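Local coordinates for protein HI1317 (Haemophilus influenzae, PDB 1JOV) that probably interconverts the alpha and beta anomers of D-glucose 6-phosphate, at residues L55-S58 / E59-F63; Y77-F80 / G81-Q85; Y101-V105 / H106-L110. All coordinates share one frame; numbering follows the deposited sequence.

Contact 1: residues L55-S58 / E59-F63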
loop_
_atom_site.group_PDB
_atom_site.type_symbol
_atom_site.label_atom_id
_atom_site.label_comp_id
_atom_site.label_asym_id
_atom_site.label_seq_id
_atom_site.Cartn_x
_atom_site.Cartn_y
_atom_site.Cartn_z
ATOM N N LEU A 55 -3.809 -7.385 -3.723
ATOM C CA LEU A 55 -3.919 -6.598 -2.516
ATOM C C LEU A 55 -5.132 -7.001 -1.651
ATOM O O LEU A 55 -6.169 -7.478 -2.184
ATOM C CB LEU A 55 -4.093 -5.143 -2.914
ATOM C CG LEU A 55 -2.874 -4.595 -3.662
ATOM C CD1 LEU A 55 -3.207 -3.198 -4.103
ATOM C CD2 LEU A 55 -1.646 -4.535 -2.765
ATOM N N TRP A 56 -5.019 -6.779 -0.379
ATOM C CA TRP A 56 -6.151 -7.073 0.473
ATOM C C TRP A 56 -6.883 -5.822 0.876
ATOM O O TRP A 56 -6.274 -4.743 1.164
ATOM C CB TRP A 56 -5.612 -7.810 1.725
ATOM C CG TRP A 56 -6.601 -8.090 2.816
ATOM C CD1 TRP A 56 -7.295 -9.318 2.996
ATOM C CD2 TRP A 56 -6.878 -7.309 3.965
ATOM N NE1 TRP A 56 -8.082 -9.240 4.113
ATOM C CE2 TRP A 56 -7.839 -8.040 4.746
ATOM C CE3 TRP A 56 -6.520 -6.038 4.379
ATOM C CZ2 TRP A 56 -8.378 -7.528 5.915
ATOM C CZ3 TRP A 56 -7.076 -5.495 5.533
ATOM C CH2 TRP A 56 -7.969 -6.272 6.325
ATOM N N LEU A 57 -8.204 -5.944 0.928
ATOM C CA LEU A 57 -9.080 -4.836 1.328
ATOM C C LEU A 57 -10.039 -5.431 2.363
ATOM O O LEU A 57 -10.615 -6.492 2.084
ATOM C CB LEU A 57 -9.918 -4.294 0.185
ATOM C CG LEU A 57 -10.922 -3.220 0.514
ATOM C CD1 LEU A 57 -10.181 -1.949 1.064
ATOM C CD2 LEU A 57 -11.643 -2.858 -0.797
ATOM N N SER A 58 -10.186 -4.768 3.509
ATOM C CA SER A 58 -11.092 -5.283 4.580
ATOM C C SER A 58 -12.502 -5.514 4.076
ATOM O O SER A 58 -13.078 -4.684 3.349
ATOM C CB SER A 58 -11.195 -4.279 5.703
ATOM O OG SER A 58 -12.209 -4.712 6.604
ATOM N N GLU A 59 -13.020 -6.708 4.410
ATOM C CA GLU A 59 -14.363 -7.077 3.976
ATOM C C GLU A 59 -15.428 -6.250 4.692
ATOM O O GLU A 59 -16.593 -6.198 4.269
ATOM C CB GLU A 59 -14.611 -8.599 4.025
ATOM C CG GLU A 59 -14.830 -9.160 5.419
ATOM C CD GLU A 59 -13.563 -9.443 6.204
ATOM O OE1 GLU A 59 -12.456 -8.978 5.823
ATOM O OE2 GLU A 59 -13.673 -10.123 7.251
ATOM N N VAL A 60 -14.980 -5.543 5.708
ATOM C CA VAL A 60 -15.887 -4.640 6.383
ATOM C C VAL A 60 -15.528 -3.174 6.196
ATOM O O VAL A 60 -15.960 -2.334 6.962
ATOM C CB VAL A 60 -15.983 -5.007 7.869
ATOM C CG1 VAL A 60 -16.666 -6.343 8.049
ATOM C CG2 VAL A 60 -14.598 -5.024 8.482
ATOM N N GLU A 61 -14.798 -2.898 5.146
ATOM C CA GLU A 61 -14.401 -1.524 4.884
ATOM C C GLU A 61 -15.623 -0.591 4.650
ATOM O O GLU A 61 -16.424 -0.815 3.758
ATOM C CB GLU A 61 -13.458 -1.434 3.671
ATOM C CG GLU A 61 -13.112 -0.023 3.196
ATOM C CD GLU A 61 -12.527 0.906 4.273
ATOM O OE1 GLU A 61 -11.644 0.475 5.043
ATOM O OE2 GLU A 61 -12.965 2.068 4.323
ATOM N N PRO A 62 -15.713 0.453 5.506
ATOM C CA PRO A 62 -16.833 1.420 5.401
ATOM C C PRO A 62 -16.915 2.402 4.228
ATOM O O PRO A 62 -17.965 2.993 3.848
ATOM C CB PRO A 62 -16.800 2.194 6.768
ATOM C CG PRO A 62 -15.506 1.754 7.559
ATOM C CD PRO A 62 -14.890 0.648 6.722
ATOM N N PHE A 63 -15.768 2.600 3.592
ATOM C CA PHE A 63 -15.699 3.678 2.671
ATOM C C PHE A 63 -16.322 5.024 3.017
ATOM O O PHE A 63 -17.045 5.643 2.245
ATOM C CB PHE A 63 -16.155 3.308 1.265
ATOM C CG PHE A 63 -15.300 2.333 0.564
ATOM C CD1 PHE A 63 -14.145 2.718 -0.102
ATOM C CD2 PHE A 63 -15.625 0.991 0.608
ATOM C CE1 PHE A 63 -13.371 1.788 -0.752
ATOM C CE2 PHE A 63 -14.868 0.015 -0.064
ATOM C CZ PHE A 63 -13.732 0.425 -0.758
HETATM O O HOH W 1 -10.449 -10.762 5.165
HETATM O O HOH W 2 -11.260 -7.621 7.887
#
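Ser-58 and Val-60 form an ST turn that shares its backbone with a type I beta turn from Ser-58 to Glu-61, in the loop between strands 41-47 and 75-76. Ser-58 accepts twice here: its OG takes Val-60 N at 3.0 Å, and its carbonyl O takes Glu-61 N at 3.1 Å. In that second bond the donor stands well above the carbonyl plane, not on a lone pair. With OG anti to its own backbone N (chi1 172°), the hydroxyl swings over the turn within reach of Val-60 N. OG is also hydrogen-bonded to Gly-235 O, in the loop between strands 222-227 and 244-251.

On the Trp-56 side, water takes over. One water sits in the plane of the indole at its edge, accepting from Trp-56 NE1 at 3.0 Å and donating to Glu-59 OE1 at 2.8 Å. A second water donates to the same OE1 and, more weakly, to Ser-58 OG. The Glu-59 chain is bent at chi2 (-82°), which folds its carboxylate back toward the indole.

Across the turn, Leu-57 CD2 rests against Phe-63 CZ at 3.9 Å, while Glu-61 CG packs 3.7 Å above one face of the phenyl ring, toward its rim. Glu-61 OE2 receives Phe-63 N at 2.9 Å on the anti side of the carboxylate, and OE1 is bound by Arg-70 N. Both carboxylate oxygens thus hold backbone amides, which fixes the rotation of the group.

The Trp-56 side chain lies about 8 Å from that of His-150, a predicted active-site residue. Direct bonds shape the turn itself, whereas two waters join Glu-59 OE1 to the indole N-H and to Ser-58 OG, and OE2 has a weak bond to Ser-237 OG.

Contact 2: residues Y77-F80 / G81-Q85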
loop_
_atom_site.group_PDB
_atom_site.type_symbol
_atom_site.label_atom_id
_atom_site.label_comp_id
_atom_site.label_asym_id
_atom_site.label_seq_id
_atom_site.Cartn_x
_atom_site.Cartn_y
_atom_site.Cartn_z
ATOM N N TYR A 77 2.058 9.759 5.550
ATOM C CA TYR A 77 2.808 10.971 5.261
ATOM C C TYR A 77 2.090 12.137 5.902
ATOM O O TYR A 77 0.855 12.131 5.812
ATOM C CB TYR A 77 2.812 11.148 3.717
ATOM C CG TYR A 77 3.377 12.443 3.271
ATOM C CD1 TYR A 77 4.768 12.628 3.111
ATOM C CD2 TYR A 77 2.543 13.502 2.941
ATOM C CE1 TYR A 77 5.245 13.836 2.617
ATOM C CE2 TYR A 77 3.007 14.675 2.501
ATOM C CZ TYR A 77 4.413 14.884 2.314
ATOM O OH TYR A 77 4.915 16.106 1.857
ATOM N N PRO A 78 2.803 13.101 6.485
ATOM C CA PRO A 78 4.283 13.222 6.542
ATOM C C PRO A 78 4.935 12.702 7.812
ATOM O O PRO A 78 6.092 13.043 8.099
ATOM C CB PRO A 78 4.481 14.748 6.429
ATOM C CG PRO A 78 3.270 15.342 7.287
ATOM C CD PRO A 78 2.156 14.333 6.977
ATOM N N TRP A 79 4.193 11.949 8.603
ATOM C CA TRP A 79 4.755 11.285 9.766
ATOM C C TRP A 79 4.251 9.851 9.713
ATOM O O TRP A 79 3.201 9.588 9.119
ATOM C CB TRP A 79 4.383 11.917 11.154
ATOM C CG TRP A 79 2.923 11.947 11.569
ATOM C CD1 TRP A 79 2.213 11.025 12.353
ATOM C CD2 TRP A 79 2.043 13.032 11.325
ATOM N NE1 TRP A 79 0.936 11.500 12.542
ATOM C CE2 TRP A 79 0.814 12.729 11.933
ATOM C CE3 TRP A 79 2.169 14.270 10.644
ATOM C CZ2 TRP A 79 -0.276 13.599 11.858
ATOM C CZ3 TRP A 79 1.077 15.086 10.550
ATOM C CH2 TRP A 79 -0.123 14.763 11.169
ATOM N N PHE A 80 4.972 8.960 10.412
ATOM C CA PHE A 80 4.709 7.543 10.437
ATOM C C PHE A 80 4.216 7.109 11.798
ATOM O O PHE A 80 4.813 7.481 12.822
ATOM C CB PHE A 80 5.977 6.738 10.096
ATOM C CG PHE A 80 5.749 5.250 10.033
ATOM C CD1 PHE A 80 5.128 4.687 8.922
ATOM C CD2 PHE A 80 6.154 4.372 11.057
ATOM C CE1 PHE A 80 4.834 3.307 8.847
ATOM C CE2 PHE A 80 5.911 2.997 10.961
ATOM C CZ PHE A 80 5.260 2.477 9.842
ATOM N N GLY A 81 3.118 6.350 11.776
ATOM C CA GLY A 81 2.570 5.763 13.003
ATOM C C GLY A 81 1.976 6.767 13.948
ATOM O O GLY A 81 1.551 7.839 13.550
ATOM N N GLY A 82 1.954 6.399 15.229
ATOM C CA GLY A 82 1.301 7.257 16.202
ATOM C C GLY A 82 2.266 8.254 16.824
ATOM O O GLY A 82 2.082 8.648 17.969
ATOM N N VAL A 83 3.289 8.724 16.109
ATOM C CA VAL A 83 4.139 9.693 16.806
ATOM C C VAL A 83 3.366 11.004 17.044
ATOM O O VAL A 83 3.696 11.782 17.950
ATOM C CB VAL A 83 5.452 9.940 16.086
ATOM C CG1 VAL A 83 6.093 8.617 15.687
ATOM C CG2 VAL A 83 5.245 10.837 14.873
ATOM N N LYS A 84 2.337 11.227 16.235
ATOM C CA LYS A 84 1.327 12.298 16.332
ATOM C C LYS A 84 -0.017 11.798 15.908
ATOM O O LYS A 84 -0.144 10.748 15.285
ATOM C CB LYS A 84 1.642 13.499 15.458
ATOM C CG LYS A 84 2.831 14.272 15.930
ATOM C CD LYS A 84 2.749 15.668 15.339
ATOM C CE LYS A 84 2.779 15.594 13.816
ATOM N NZ LYS A 84 2.863 16.928 13.158
ATOM N N GLN A 85 -1.031 12.576 16.236
ATOM C CA GLN A 85 -2.374 12.231 15.851
ATOM C C GLN A 85 -2.846 13.206 14.768
ATOM O O GLN A 85 -2.528 14.396 14.778
ATOM C CB GLN A 85 -3.280 12.185 17.109
ATOM C CG GLN A 85 -2.819 11.108 18.104
ATOM C CD GLN A 85 -3.228 9.717 17.643
ATOM O OE1 GLN A 85 -4.266 9.579 16.972
ATOM N NE2 GLN A 85 -2.437 8.680 18.002
#
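Round Gly-81, whose phi of 69° and psi of -155° redirect the chain, the backbone curls back on itself and carries Lys-84 to the indole of Trp-79. The lysine lies over one face of that ring. Its CE is 3.6 Å from the centroid of the six-membered ring in a CH-pi contact, almost straight above it, and NZ follows at 4.0 Å from the same centroid in a cation-pi interaction. A bend at chi3 (-61°) brings CE and NZ over the benzene half, the lysine crossing the indole at about a right angle.

The backbone serves the rim of the same ring. Trp-79 NE1 gives a weak hydrogen bond to Lys-84 O at 3.0 Å, and a further weak one to Pro-86 O. Gly-81 O approaches CD1 of Trp-79 at 3.5 Å, at the edge and in the ring plane. Val-83 touches both residues before Gly-81, with CG2 3.9 Å from Trp-79 CD1 and CG1 3.3 Å from Phe-80 O.

Phe-80 heads the other way, its ring meeting His-88 edge-to-face, while its N donates to Gln-146 OE1. Its side chain comes to about 3 Å from that of Glu-248 and about 5 Å from that of His-150, both predicted active-site residues.

Lys-84 and Val-83 also touch a crystal neighbour, so the lysine pose may owe something to packing. The indole meets a positive charge over its face and makes two weak hydrogen bonds from its N-H to backbone carbonyls, so face and rim are engaged by the same short piece of chain.

Contact 3: residues Y101-V105 / H106-L110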
loop_
_atom_site.group_PDB
_atom_site.type_symbol
_atom_site.label_atom_id
_atom_site.label_comp_id
_atom_site.label_asym_id
_atom_site.label_seq_id
_atom_site.Cartn_x
_atom_site.Cartn_y
_atom_site.Cartn_z
ATOM N N TYR A 101 -3.601 10.523 -16.936
ATOM C CA TYR A 101 -3.768 9.081 -17.209
ATOM C C TYR A 101 -3.281 8.827 -18.665
ATOM O O TYR A 101 -3.544 9.643 -19.549
ATOM C CB TYR A 101 -5.209 8.629 -16.957
ATOM C CG TYR A 101 -6.286 9.392 -17.688
ATOM C CD1 TYR A 101 -6.834 10.550 -17.194
ATOM C CD2 TYR A 101 -6.740 8.904 -18.921
ATOM C CE1 TYR A 101 -7.882 11.207 -17.923
ATOM C CE2 TYR A 101 -7.732 9.523 -19.620
ATOM C CZ TYR A 101 -8.310 10.618 -19.145
ATOM O OH TYR A 101 -9.268 11.205 -19.933
ATOM N N TYR A 102 -2.437 7.790 -18.844
ATOM C CA TYR A 102 -1.849 7.369 -20.118
ATOM C C TYR A 102 -2.224 5.904 -20.293
ATOM O O TYR A 102 -1.808 5.029 -19.521
ATOM C CB TYR A 102 -0.311 7.524 -20.216
ATOM C CG TYR A 102 0.317 6.887 -21.459
ATOM C CD1 TYR A 102 0.323 7.537 -22.716
ATOM C CD2 TYR A 102 0.913 5.636 -21.399
ATOM C CE1 TYR A 102 0.878 6.948 -23.852
ATOM C CE2 TYR A 102 1.490 5.038 -22.526
ATOM C CZ TYR A 102 1.472 5.690 -23.749
ATOM O OH TYR A 102 2.014 5.094 -24.859
ATOM N N ILE A 103 -2.914 5.642 -21.358
ATOM C CA ILE A 103 -3.290 4.284 -21.710
ATOM C C ILE A 103 -2.768 3.827 -23.061
ATOM O O ILE A 103 -2.992 4.470 -24.078
ATOM C CB ILE A 103 -4.807 4.180 -21.656
ATOM C CG1 ILE A 103 -5.316 4.525 -20.267
ATOM C CG2 ILE A 103 -5.275 2.786 -22.058
ATOM C CD1 ILE A 103 -6.800 4.815 -20.229
ATOM N N SER A 104 -2.061 2.668 -23.027
ATOM C CA SER A 104 -1.552 2.060 -24.240
ATOM C C SER A 104 -1.606 0.543 -24.170
ATOM O O SER A 104 -1.942 -0.039 -23.135
ATOM C CB SER A 104 -0.142 2.505 -24.452
ATOM O OG SER A 104 0.768 1.808 -23.645
ATOM N N VAL A 105 -1.244 -0.118 -25.284
ATOM C CA VAL A 105 -1.389 -1.520 -25.373
ATOM C C VAL A 105 -0.892 -2.307 -24.206
ATOM O O VAL A 105 -1.582 -3.182 -23.734
ATOM C CB VAL A 105 -0.681 -2.036 -26.692
ATOM C CG1 VAL A 105 -0.240 -3.467 -26.509
ATOM C CG2 VAL A 105 -1.608 -1.891 -27.824
ATOM N N HIS A 106 0.339 -2.076 -23.762
ATOM C CA HIS A 106 0.794 -2.966 -22.682
ATOM C C HIS A 106 1.001 -2.271 -21.357
ATOM O O HIS A 106 1.720 -2.797 -20.533
ATOM C CB HIS A 106 2.125 -3.649 -23.030
ATOM C CG HIS A 106 2.034 -4.547 -24.212
ATOM N ND1 HIS A 106 1.340 -5.735 -24.185
ATOM C CD2 HIS A 106 2.500 -4.405 -25.469
ATOM C CE1 HIS A 106 1.410 -6.304 -25.375
ATOM N NE2 HIS A 106 2.106 -5.516 -26.171
ATOM N N LYS A 107 0.443 -1.092 -21.184
ATOM C CA LYS A 107 0.791 -0.330 -19.976
ATOM C C LYS A 107 -0.172 0.805 -19.689
ATOM O O LYS A 107 -0.703 1.470 -20.600
ATOM C CB LYS A 107 2.179 0.251 -20.157
ATOM C CG LYS A 107 2.684 1.100 -18.993
ATOM C CD LYS A 107 3.814 2.046 -19.419
ATOM C CE LYS A 107 5.153 1.342 -19.347
ATOM N NZ LYS A 107 6.308 2.271 -19.657
ATOM N N VAL A 108 -0.335 1.031 -18.416
ATOM C CA VAL A 108 -1.208 2.110 -18.011
ATOM C C VAL A 108 -0.539 2.929 -16.945
ATOM O O VAL A 108 -0.041 2.388 -15.963
ATOM C CB VAL A 108 -2.540 1.576 -17.503
ATOM C CG1 VAL A 108 -3.456 2.696 -17.049
ATOM C CG2 VAL A 108 -3.225 0.766 -18.602
ATOM N N ARG A 109 -0.554 4.233 -17.149
ATOM C CA ARG A 109 0.068 5.112 -16.121
ATOM C C ARG A 109 -0.954 6.073 -15.557
ATOM O O ARG A 109 -1.557 6.783 -16.315
ATOM C CB ARG A 109 1.217 5.930 -16.726
ATOM C CG ARG A 109 1.969 6.771 -15.615
ATOM C CD ARG A 109 3.206 7.609 -16.209
ATOM N NE ARG A 109 3.869 8.384 -15.118
ATOM C CZ ARG A 109 4.958 8.013 -14.447
ATOM N NH1 ARG A 109 5.633 6.907 -14.813
ATOM N NH2 ARG A 109 5.416 8.808 -13.458
ATOM N N LEU A 110 -1.161 6.117 -14.201
ATOM C CA LEU A 110 -2.064 7.106 -13.580
ATOM C C LEU A 110 -1.199 7.945 -12.637
ATOM O O LEU A 110 -0.278 7.367 -11.979
ATOM C CB LEU A 110 -3.031 6.333 -12.663
ATOM C CG LEU A 110 -3.923 5.309 -13.426
ATOM C CD1 LEU A 110 -4.912 4.736 -12.312
ATOM C CD2 LEU A 110 -4.641 5.899 -14.627
#
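Tyr-102, Val-105 and His-106 give up the most surface here, the first along the paired strands and the other two at the turn. Tyr-102 faces Arg-109 as a hydrogen-bonded antiparallel pair: Tyr-102 N donates to Arg-109 O at 2.9 Å, and Arg-109 N returns the bond to Tyr-102 O at 2.8 Å. On the same side of the sheet their CB atoms meet at 4.1 Å. Arg-109 runs extended from CG to NE, and its NE forms a salt bridge with Glu-111.

Val-105 and His-106 are the two central residues of a type I turn from Ser-104 to Lys-107. They lie side by side, CG1 of the valine over a face of the imidazole, though the modelled approach is too close to be trusted. Lys-107 N to Ser-104 O at 3.3 Å closes the turn, and Ser-104 N to Lys-107 O at 3.0 Å completes the pair.

The opposite face carries Ile-103 with Val-108, whose CG1 atoms stand 4.1 Å apart, and Tyr-101 CB against Leu-110 CD2 at 3.6 Å; strands 3-10 and 21-28 pack there. The whole is a beta hairpin with a two-residue type I turn, joining strands 97-104 and 107-115, at one margin of a large antiparallel sheet in the beta-sandwich typical of the galactose mutarotase clan.

How the contacts relate
All three contacts are local, arranged in series along the chain and not touching one another. Contact 1 is partly buried, while contacts 2 and 3 belong to the surface; the centres of 2 and 3 lie about 33 Å apart, on opposite sides of the chain's centre. Contacts 1 and 2 flank strand 75-76 in loops, and each has an aromatic residue near the predicted active-site residues, whereas contact 3 sits away from them on paired strands. Their chemistry differs with place: serine turn bonds, waters and carboxylates in 55-63, a cation over an indole in 77-85, and a regular backbone ladder in 101-110.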